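Local coordinates for SusD superfamily protein (PDB 3MCX) that is of unknown function but, as a SusD-family protein of the Bacteroides outer membrane, probably takes part in capturing glycans at the cell surface, at residues Tyr236-Tyr241 against Ile385-Thr390; Glu243-Trp248 against Arg309-Lys314; Asn302-Asp307 against Thr389-Gln394. One frame throughout, in Å; residues are numbered along the deposited sequence. Where two conformers were deposited one is given.

Loops and short 3-10 turns carry all three contacts of this SusD-family protein, with interaction 2 reaching strand 313-314, all on one side of the chain's centre. Interactions 1 and 3 share Thr389 and Thr390 in the loop that follows helix 374-385; interaction 2 joins segments 243-248 and 309-314. Each is partly buried. Interaction 2, closest to the chain's centre, is apolar, with two aromatic rings, a proline and a thiol. Interaction 1 depends on one arginine that bonds to a backbone carbonyl and a second that packs on a leucine, and interaction 3, furthest out, on a carboxylate, waters and a zinc ion. Arg388 packs on Tyr244 of interaction 2, whose His310 NE2 probably hydrogen-bonds to Asp304 O of interaction 3.

Interaction 1: Tyr236-Tyr241 against Ile385-Thr390; sequences YQLYSY and ISRRTT
The loop after helix 374-385 of this SusD fold runs beside the loop 236-241, and two consecutive arginines make the join. Arg388 NH1 donates to Tyr239 O at 2.8 Å, the oxygen lying in the guanidinium plane while the donor sits above the plane of the carbonyl. The same nitrogen also donates to Arg387 O at 3.1 Å, so one NH2 group ties the two backbones together. Arg387 turns its extended chain across Leu238 at about a right angle: Arg387 CD rests 3.7 Å from Leu238 CB, with Leu238 CD1 over a face of the guanidinium. A water bridges Arg387 NE to Leu238 O. Further along, Tyr241, its CG anti to the backbone N (chi1 -175°), swings its ring back to the other loop, where CE2 is 3.5 Å from Arg388 O and Thr390 CG2 lies over one face, towards the rim.

In the second shell, Glu413 and Glu255 form salt bridges with Arg388 NE and NH2, fixing the rotation of its guanidinium, and Asp383 O accepts from Arg387 NH1. The hydroxyl of Tyr241 hydrogen-bonds to Lys306 O. A bend at chi2 (-68°) brings Arg388 NH1 back to the preceding carbonyl, Arg387 O, and to Tyr239 O.

Interaction 2: Glu243-Trp248 against Arg309-Lys314; sequences EYPNVW and RHCLTK
Two aromatic rings from 243-248, whose first five residues take helical backbone angles but lack regular helical bonding, provide the flat surfaces. The indole of Trp248 is sandwiched between methyl groups: Leu312 CD2 lies over one face and Val247 CG2, from the adjacent residue, over the opposite face, both offset toward the rim. The first is a CH-pi contact, with Leu312 CD2 3.8 Å from the centroid of the five-membered ring and 21° off its normal. At the edge of the indole, in its plane, lie Tyr244 CD2 and Pro245 O. The Tyr244 ring in turn carries Trp248 NE1 over one face, while Cys311 SG comes up to its edge.

Tyr244 points its CG anti to the backbone N (chi1 -160°), which sends the ring across to the end of the 3-10 segment, 309-312. There its CE2 meets Arg309 CG at 3.5 Å and Leu312 CD1 at 3.8 Å. Leu312 thus serves both rings with different branches, CD1 for the tyrosine and CD2 for the tryptophan, crossing each at about a right angle. Cys311 takes the crowded position between its backbone N and carbonyl carbon (chi1 73°), and its sulfur settles 3.6 Å from Pro245 CA, against the proline ring.

Only the aliphatic part of Arg309 joins this apolar cluster. Its chain bends at chi3, and its guanidinium is held by salt bridges to Asp307, Glu409 and Glu413; Glu413 also hydrogen-bonds to the Tyr244 hydroxyl. The result is a small hydrophobic cluster joining an irregular turn to a 3-10 turn, the latter leading straight into strand 313-314 of the two-stranded antiparallel sheet in this SusD-family fold.

Interaction 3: Asn302-Asp307 against Thr389-Gln394; sequences NEDPKD and TTDTSQ. With ZN (zinc ion), chain F.
An Asx turn faces an ST turn in this contact, and a second Asx turn beyond them holds zinc. Among the direct hydrogen bonds, Thr389 OG1 donates to the syn lone pair of Asp304 OD2 at 2.6 Å while accepting from Asp391 N in a nearly straight bond (171°). The other carboxylate oxygen, Asp304 OD1, receives Lys306 N from above its plane, within the type I turn 304-307. Both oxygens of the buried Asp304 are thus engaged, one by the other segment and one by its own turn.

Gln394, bent at chi2, and Asp304 run antiparallel alongside each other, the amide stacked on the carboxylate with the planes 18° apart. Lys306 CB sits 3.5 Å from Thr390 OG1.

Asp304 OD1 and Asp391 OD2 are 4.4 Å apart, and one water donates to both, probably easing their repulsion; Gln394 NE2 also donates to Asp391 OD2. Another water links Glu303 O to Gln394 NE2.

At the outer end, four waters complete the metal shell, one also donating to Asp391 OD2. Ser393 N donates to Asp391 OD1, closing the second Asx turn, and that same oxygen binds the zinc at 2.1 Å, with Ser393 OG at 2.3 Å.

Interaction 1: Tyr236-Tyr241 against Ile385-Thr390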
loop_
_atom_site.group_PDB
_atom_site.type_symbol
_atom_site.label_atom_id
_atom_site.label_comp_id
_atom_site.label_asym_id
_atom_site.label_seq_id
_atom_site.Cartn_x
_atom_site.Cartn_y
_atom_site.Cartn_z
ATOM N N TYR A 236 -18.401 4.662 8.564
ATOM C CA TYR A 236 -17.242 5.370 7.995
ATOM C C TYR A 236 -17.747 6.590 7.243
ATOM O O TYR A 236 -18.868 6.574 6.712
ATOM C CB TYR A 236 -16.432 4.471 7.027
ATOM C CG TYR A 236 -16.042 3.161 7.679
ATOM C CD1 TYR A 236 -14.975 3.106 8.551
ATOM C CD2 TYR A 236 -16.798 2.000 7.493
ATOM C CE1 TYR A 236 -14.639 1.937 9.209
ATOM C CE2 TYR A 236 -16.451 0.816 8.136
ATOM C CZ TYR A 236 -15.386 0.781 8.990
ATOM O OH TYR A 236 -15.062 -0.380 9.666
ATOM N N GLN A 237 -16.942 7.652 7.223
ATOM C CA GLN A 237 -17.312 8.953 6.633
ATOM C C GLN A 237 -16.096 9.564 5.964
ATOM O O GLN A 237 -15.015 9.564 6.561
ATOM C CB GLN A 237 -17.747 9.959 7.729
ATOM C CG GLN A 237 -19.133 9.833 8.280
ATOM C CD GLN A 237 -19.477 10.988 9.208
ATOM O OE1 GLN A 237 -18.734 11.985 9.303
ATOM N NE2 GLN A 237 -20.600 10.867 9.901
ATOM N N LEU A 238 -16.259 10.130 4.767
ATOM C CA LEU A 238 -15.192 10.898 4.128
ATOM C C LEU A 238 -14.859 12.141 4.983
ATOM O O LEU A 238 -15.756 12.761 5.590
ATOM C CB LEU A 238 -15.612 11.334 2.705
ATOM C CG LEU A 238 -15.704 10.219 1.674
ATOM C CD1 LEU A 238 -16.271 10.799 0.397
ATOM C CD2 LEU A 238 -14.342 9.546 1.412
ATOM N N TYR A 239 -13.578 12.484 5.037
ATOM C CA TYR A 239 -13.152 13.707 5.737
ATOM C C TYR A 239 -13.666 14.939 5.028
ATOM O O TYR A 239 -13.607 15.034 3.799
ATOM C CB TYR A 239 -11.623 13.798 5.861
ATOM C CG TYR A 239 -11.039 12.579 6.574
ATOM C CD1 TYR A 239 -11.605 12.104 7.757
ATOM C CD2 TYR A 239 -9.952 11.926 6.063
ATOM C CE1 TYR A 239 -11.090 10.999 8.391
ATOM C CE2 TYR A 239 -9.430 10.784 6.673
ATOM C CZ TYR A 239 -10.020 10.346 7.861
ATOM O OH TYR A 239 -9.588 9.205 8.499
ATOM N N SER A 240 -14.145 15.892 5.807
ATOM C CA SER A 240 -14.524 17.216 5.280
ATOM C C SER A 240 -13.254 18.017 5.002
ATOM O O SER A 240 -12.164 17.712 5.504
ATOM C CB SER A 240 -15.360 17.993 6.286
ATOM O OG SER A 240 -14.567 18.342 7.416
ATOM N N TYR A 241 -13.415 19.093 4.247
ATOM C CA TYR A 241 -12.327 20.031 3.981
ATOM C C TYR A 241 -11.794 20.611 5.300
ATOM O O TYR A 241 -10.573 20.770 5.490
ATOM C CB TYR A 241 -12.876 21.131 3.084
ATOM C CG TYR A 241 -11.875 22.141 2.585
ATOM C CD1 TYR A 241 -11.472 23.195 3.375
ATOM C CD2 TYR A 241 -11.360 22.042 1.308
ATOM C CE1 TYR A 241 -10.555 24.128 2.898
ATOM C CE2 TYR A 241 -10.455 22.964 0.829
ATOM C CZ TYR A 241 -10.057 23.988 1.616
ATOM O OH TYR A 241 -9.134 24.881 1.121
ATOM N N ILE A 385 -13.292 15.284 -4.775
ATOM C CA ILE A 385 -12.930 16.646 -5.208
ATOM C C ILE A 385 -13.632 17.697 -4.356
ATOM O O ILE A 385 -12.982 18.628 -3.861
ATOM C CB ILE A 385 -13.190 16.874 -6.733
ATOM C CG1 ILE A 385 -12.283 15.978 -7.590
ATOM C CG2 ILE A 385 -12.889 18.342 -7.123
ATOM C CD1 ILE A 385 -12.658 16.008 -9.110
ATOM N N SER A 386 -14.942 17.554 -4.169
ATOM C CA SER A 386 -15.746 18.569 -3.467
ATOM C C SER A 386 -15.370 18.732 -1.999
ATOM O O SER A 386 -15.689 19.771 -1.405
ATOM C CB SER A 386 -17.237 18.256 -3.548
ATOM O OG SER A 386 -17.553 17.074 -2.851
ATOM N N ARG A 387 -14.727 17.710 -1.429
ATOM C CA ARG A 387 -14.265 17.735 -0.038
ATOM C C ARG A 387 -12.795 18.099 0.109
ATOM O O ARG A 387 -12.220 18.018 1.212
ATOM C CB ARG A 387 -14.576 16.378 0.645
ATOM C CG ARG A 387 -16.049 16.101 0.854
ATOM C CD ARG A 387 -16.259 14.716 1.418
ATOM N NE ARG A 387 -17.630 14.462 1.799
ATOM C CZ ARG A 387 -18.612 14.148 0.955
ATOM N NH1 ARG A 387 -18.376 13.975 -0.344
ATOM N NH2 ARG A 387 -19.830 13.955 1.418
ATOM N N ARG A 388 -12.148 18.463 -1.000
ATOM C CA ARG A 388 -10.720 18.773 -0.987
ATOM C C ARG A 388 -10.387 20.158 -1.538
ATOM O O ARG A 388 -9.245 20.617 -1.445
ATOM C CB ARG A 388 -9.936 17.694 -1.745
ATOM C CG ARG A 388 -10.113 16.298 -1.188
ATOM C CD ARG A 388 -9.500 16.133 0.177
ATOM N NE ARG A 388 -9.669 14.767 0.561
ATOM C CZ ARG A 388 -10.646 14.306 1.335
ATOM N NH1 ARG A 388 -11.521 15.122 1.871
ATOM N NH2 ARG A 388 -10.681 12.997 1.563
ATOM N N THR A 389 -11.357 20.804 -2.159
ATOM C CA THR A 389 -11.158 22.149 -2.685
ATOM C C THR A 389 -12.426 22.967 -2.576
ATOM O O THR A 389 -13.524 22.421 -2.538
ATOM C CB THR A 389 -10.665 22.125 -4.155
ATOM O OG1 THR A 389 -10.414 23.463 -4.600
ATOM C CG2 THR A 389 -11.697 21.457 -5.086
ATOM N N THR A 390 -12.280 24.282 -2.524
ATOM C CA THR A 390 -13.435 25.174 -2.602
ATOM C C THR A 390 -13.744 25.660 -4.019
ATOM O O THR A 390 -14.711 26.372 -4.223
ATOM C CB THR A 390 -13.240 26.406 -1.718
ATOM O OG1 THR A 390 -11.976 27.002 -2.038
ATOM C CG2 THR A 390 -13.256 26.002 -0.239
HETATM O O HOH W 1 -17.599 14.764 4.594
HETATM O O HOH W 2 -10.468 27.783 0.154
#

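Interaction 2: Glu243-Trp248 against Arg309-Lys314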
loop_
_atom_site.group_PDB
_atom_site.type_symbol
_atom_site.label_atom_id
_atom_site.label_comp_id
_atom_site.label_asym_id
_atom_site.label_seq_id
_atom_site.Cartn_x
_atom_site.Cartn_y
_atom_site.Cartn_z
ATOM N N GLU A 243 -11.952 19.303 8.384
ATOM C CA GLU A 243 -11.338 18.222 9.199
ATOM C C GLU A 243 -9.969 17.801 8.698
ATOM O O GLU A 243 -9.111 17.295 9.449
ATOM C CB GLU A 243 -12.231 16.938 9.163
ATOM C CG GLU A 243 -13.529 17.016 9.985
ATOM C CD GLU A 243 -14.589 15.937 9.655
ATOM O OE1 GLU A 243 -14.544 15.279 8.588
ATOM O OE2 GLU A 243 -15.524 15.778 10.475
ATOM N N TYR A 244 -9.797 17.877 7.373
ATOM C CA TYR A 244 -8.710 17.180 6.707
ATOM C C TYR A 244 -7.323 17.443 7.285
ATOM O O TYR A 244 -6.563 16.514 7.426
ATOM C CB TYR A 244 -8.697 17.483 5.213
ATOM C CG TYR A 244 -7.925 16.469 4.368
ATOM C CD1 TYR A 244 -8.549 15.321 3.895
ATOM C CD2 TYR A 244 -6.604 16.681 4.010
ATOM C CE1 TYR A 244 -7.889 14.427 3.101
ATOM C CE2 TYR A 244 -5.930 15.784 3.215
ATOM C CZ TYR A 244 -6.562 14.657 2.740
ATOM O OH TYR A 244 -5.847 13.803 1.921
ATOM N N PRO A 245 -6.992 18.692 7.617
ATOM C CA PRO A 245 -5.620 18.892 8.135
ATOM C C PRO A 245 -5.331 18.212 9.484
ATOM O O PRO A 245 -4.162 17.879 9.766
ATOM C CB PRO A 245 -5.509 20.421 8.289
ATOM C CG PRO A 245 -6.604 20.977 7.391
ATOM C CD PRO A 245 -7.717 19.965 7.418
ATOM N N ASN A 246 -6.385 17.955 10.262
ATOM C CA ASN A 246 -6.275 17.534 11.658
ATOM C C ASN A 246 -6.321 16.028 11.886
ATOM O O ASN A 246 -5.988 15.555 12.971
ATOM C CB ASN A 246 -7.423 18.154 12.463
ATOM C CG ASN A 246 -7.522 19.665 12.294
ATOM O OD1 ASN A 246 -8.628 20.205 12.172
ATOM N ND2 ASN A 246 -6.379 20.345 12.279
ATOM N N VAL A 247 -6.763 15.269 10.904
ATOM C CA VAL A 247 -6.926 13.817 11.108
ATOM C C VAL A 247 -5.586 13.032 11.113
ATOM O O VAL A 247 -5.470 11.978 11.738
ATOM C CB VAL A 247 -7.916 13.229 10.067
ATOM C CG1 VAL A 247 -9.309 13.891 10.249
ATOM C CG2 VAL A 247 -7.379 13.333 8.629
ATOM N N TRP A 248 -4.578 13.583 10.466
ATOM C CA TRP A 248 -3.312 12.909 10.240
ATOM C C TRP A 248 -2.565 12.711 11.576
ATOM O O TRP A 248 -2.404 13.636 12.375
ATOM C CB TRP A 248 -2.497 13.677 9.179
ATOM C CG TRP A 248 -3.285 13.756 7.925
ATOM C CD1 TRP A 248 -4.058 14.801 7.519
ATOM C CD2 TRP A 248 -3.533 12.695 6.999
ATOM N NE1 TRP A 248 -4.737 14.486 6.391
ATOM C CE2 TRP A 248 -4.430 13.196 6.030
ATOM C CE3 TRP A 248 -3.056 11.394 6.871
ATOM C CZ2 TRP A 248 -4.870 12.422 4.956
ATOM C CZ3 TRP A 248 -3.498 10.615 5.794
ATOM C CH2 TRP A 248 -4.391 11.145 4.849
ATOM N N ARG A 309 -5.069 19.855 0.553
ATOM C CA ARG A 309 -3.903 18.969 0.702
ATOM C C ARG A 309 -2.560 19.726 0.697
ATOM O O ARG A 309 -1.535 19.144 1.066
ATOM C CB ARG A 309 -3.984 17.848 -0.348
ATOM C CG ARG A 309 -5.131 16.913 -0.022
ATOM C CD ARG A 309 -5.573 16.033 -1.171
ATOM N NE ARG A 309 -6.168 16.802 -2.260
ATOM C CZ ARG A 309 -6.951 16.290 -3.200
ATOM N NH1 ARG A 309 -7.313 15.010 -3.174
ATOM N NH2 ARG A 309 -7.368 17.054 -4.183
ATOM N N HIS A 310 -2.584 21.009 0.355
ATOM C CA HIS A 310 -1.400 21.840 0.572
ATOM C C HIS A 310 -0.985 21.848 2.031
ATOM O O HIS A 310 0.182 22.068 2.323
ATOM C CB HIS A 310 -1.600 23.277 0.107
ATOM C CG HIS A 310 -1.682 23.403 -1.372
ATOM N ND1 HIS A 310 -0.583 23.306 -2.196
ATOM C CD2 HIS A 310 -2.749 23.606 -2.182
ATOM C CE1 HIS A 310 -0.980 23.414 -3.459
ATOM N NE2 HIS A 310 -2.288 23.616 -3.477
ATOM N N CYS A 311 -1.906 21.577 2.944
ATOM C CA CYS A 311 -1.590 21.531 4.375
ATOM C C CYS A 311 -0.594 20.443 4.741
ATOM O O CYS A 311 -0.020 20.475 5.807
ATOM C CB CYS A 311 -2.873 21.302 5.205
ATOM S SG CYS A 311 -3.621 19.636 5.181
ATOM N N LEU A 312 -0.459 19.431 3.887
ATOM C CA LEU A 312 0.414 18.283 4.149
ATOM C C LEU A 312 1.816 18.426 3.567
ATOM O O LEU A 312 2.619 17.514 3.701
ATOM C CB LEU A 312 -0.221 17.026 3.539
ATOM C CG LEU A 312 -1.515 16.582 4.211
ATOM C CD1 LEU A 312 -2.160 15.482 3.377
ATOM C CD2 LEU A 312 -1.312 16.163 5.646
ATOM N N THR A 313 2.112 19.549 2.913
ATOM C CA THR A 313 3.440 19.803 2.329
ATOM C C THR A 313 4.133 20.902 3.157
ATOM O O THR A 313 3.599 21.996 3.335
ATOM C CB THR A 313 3.328 20.229 0.846
ATOM O OG1 THR A 313 2.667 21.496 0.750
ATOM C CG2 THR A 313 2.526 19.185 0.051
ATOM N N LYS A 314 5.330 20.607 3.657
ATOM C CA LYS A 314 6.037 21.448 4.598
ATOM C C LYS A 314 7.483 21.677 4.124
ATOM O O LYS A 314 8.118 20.760 3.626
ATOM C CB LYS A 314 6.078 20.733 5.953
ATOM C CG LYS A 314 4.724 20.301 6.481
ATOM C CD LYS A 314 3.848 21.518 6.723
ATOM C CE LYS A 314 2.507 21.155 7.345
ATOM N NZ LYS A 314 1.548 22.323 7.345
#

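Interaction 3: Asn302-Asp307 against Thr389-Gln394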
loop_
_atom_site.group_PDB
_atom_site.type_symbol
_atom_site.label_atom_id
_atom_site.label_comp_id
_atom_site.label_asym_id
_atom_site.label_seq_id
_atom_site.Cartn_x
_atom_site.Cartn_y
_atom_site.Cartn_z
ATOM N N ASN A 302 -0.116 22.276 -7.044
ATOM C CA ASN A 302 -0.229 23.694 -7.302
ATOM C C ASN A 302 -1.160 24.050 -8.473
ATOM O O ASN A 302 -1.432 25.232 -8.704
ATOM C CB ASN A 302 1.167 24.330 -7.491
ATOM C CG ASN A 302 1.915 24.486 -6.170
ATOM O OD1 ASN A 302 1.295 24.646 -5.124
ATOM N ND2 ASN A 302 3.260 24.447 -6.212
ATOM N N GLU A 303 -1.655 23.037 -9.201
ATOM C CA GLU A 303 -2.668 23.300 -10.238
ATOM C C GLU A 303 -3.955 23.853 -9.602
ATOM O O GLU A 303 -4.743 24.505 -10.286
ATOM C CB GLU A 303 -2.971 22.061 -11.106
ATOM C CG GLU A 303 -1.775 21.626 -11.920
ATOM C CD GLU A 303 -1.987 20.370 -12.737
ATOM O OE1 GLU A 303 -3.123 19.873 -12.845
ATOM O OE2 GLU A 303 -0.984 19.848 -13.278
ATOM N N ASP A 304 -4.159 23.580 -8.317
ATOM C CA ASP A 304 -5.298 24.158 -7.590
ATOM C C ASP A 304 -4.824 24.748 -6.260
ATOM O O ASP A 304 -4.599 24.006 -5.307
ATOM C CB ASP A 304 -6.420 23.109 -7.381
ATOM C CG ASP A 304 -7.612 23.667 -6.611
ATOM O OD1 ASP A 304 -7.634 24.890 -6.342
ATOM O OD2 ASP A 304 -8.511 22.862 -6.262
ATOM N N PRO A 305 -4.662 26.078 -6.196
ATOM C CA PRO A 305 -4.214 26.698 -4.941
ATOM C C PRO A 305 -5.187 26.588 -3.766
ATOM O O PRO A 305 -4.754 26.806 -2.624
ATOM C CB PRO A 305 -3.999 28.173 -5.307
ATOM C CG PRO A 305 -4.166 28.281 -6.746
ATOM C CD PRO A 305 -4.716 27.036 -7.314
ATOM N N LYS A 306 -6.457 26.229 -4.025
ATOM C CA LYS A 306 -7.477 26.110 -2.969
ATOM C C LYS A 306 -7.545 24.696 -2.368
ATOM O O LYS A 306 -8.387 24.412 -1.509
ATOM C CB LYS A 306 -8.870 26.453 -3.540
ATOM C CG LYS A 306 -8.971 27.824 -4.219
ATOM C CD LYS A 306 -8.639 28.923 -3.290
ATOM C CE LYS A 306 -8.982 30.265 -3.939
ATOM N NZ LYS A 306 -8.623 31.407 -3.062
ATOM N N ASP A 307 -6.682 23.807 -2.835
ATOM C CA ASP A 307 -6.681 22.422 -2.421
ATOM C C ASP A 307 -6.245 22.320 -0.934
ATOM O O ASP A 307 -5.178 22.799 -0.548
ATOM C CB ASP A 307 -5.735 21.641 -3.324
ATOM C CG ASP A 307 -5.922 20.157 -3.228
ATOM O OD1 ASP A 307 -5.997 19.583 -2.102
ATOM O OD2 ASP A 307 -5.932 19.494 -4.302
ATOM N N THR A 389 -11.357 20.804 -2.159
ATOM C CA THR A 389 -11.158 22.149 -2.685
ATOM C C THR A 389 -12.426 22.967 -2.576
ATOM O O THR A 389 -13.524 22.421 -2.538
ATOM C CB THR A 389 -10.665 22.125 -4.155
ATOM O OG1 THR A 389 -10.414 23.463 -4.600
ATOM C CG2 THR A 389 -11.697 21.457 -5.086
ATOM N N THR A 390 -12.280 24.282 -2.524
ATOM C CA THR A 390 -13.435 25.174 -2.602
ATOM C C THR A 390 -13.744 25.660 -4.019
ATOM O O THR A 390 -14.711 26.372 -4.223
ATOM C CB THR A 390 -13.240 26.406 -1.718
ATOM O OG1 THR A 390 -11.976 27.002 -2.038
ATOM C CG2 THR A 390 -13.256 26.002 -0.239
ATOM N N ASP A 391 -12.906 25.274 -4.981
ATOM C CA ASP A 391 -13.098 25.709 -6.368
ATOM C C ASP A 391 -14.076 24.706 -7.011
ATOM O O ASP A 391 -13.701 23.594 -7.337
ATOM C CB ASP A 391 -11.740 25.667 -7.085
ATOM C CG ASP A 391 -11.832 26.080 -8.545
ATOM O OD1 ASP A 391 -12.934 26.441 -9.028
ATOM O OD2 ASP A 391 -10.790 25.964 -9.218
ATOM N N THR A 392 -15.321 25.137 -7.200
ATOM C CA THR A 392 -16.380 24.241 -7.710
ATOM C C THR A 392 -16.147 23.761 -9.145
ATOM O O THR A 392 -16.562 22.643 -9.504
ATOM C CB THR A 392 -17.756 24.907 -7.641
ATOM O OG1 THR A 392 -17.791 26.043 -8.507
ATOM C CG2 THR A 392 -18.080 25.336 -6.209
ATOM N N SER A 393 -15.430 24.560 -9.940
ATOM C CA SER A 393 -15.103 24.172 -11.313
ATOM C C SER A 393 -14.152 22.997 -11.398
ATOM O O SER A 393 -13.965 22.453 -12.483
ATOM C CB SER A 393 -14.529 25.362 -12.110
ATOM O OG SER A 393 -13.215 25.659 -11.667
ATOM N N GLN A 394 -13.541 22.590 -10.280
ATOM C CA GLN A 394 -12.699 21.380 -10.270
ATOM C C GLN A 394 -13.512 20.119 -10.390
ATOM O O GLN A 394 -12.983 19.090 -10.813
ATOM C CB GLN A 394 -11.822 21.291 -9.014
ATOM C CG GLN A 394 -10.837 22.441 -8.899
ATOM C CD GLN A 394 -9.738 22.390 -9.948
ATOM O OE1 GLN A 394 -9.331 21.306 -10.363
ATOM N NE2 GLN A 394 -9.289 23.575 -10.405
HETATM ZN ZN ZN F . -13.228 27.733 -10.645
HETATM O O HOH W 3 -6.876 23.731 -12.103
HETATM O O HOH W 4 -8.388 26.646 -8.209
HETATM O O HOH W 5 -11.056 27.667 -11.250
HETATM O O HOH W 6 -15.274 27.692 -9.912
HETATM O O HOH W 7 -13.865 28.726 -12.319
HETATM O O HOH W 8 -13.066 29.549 -9.572
#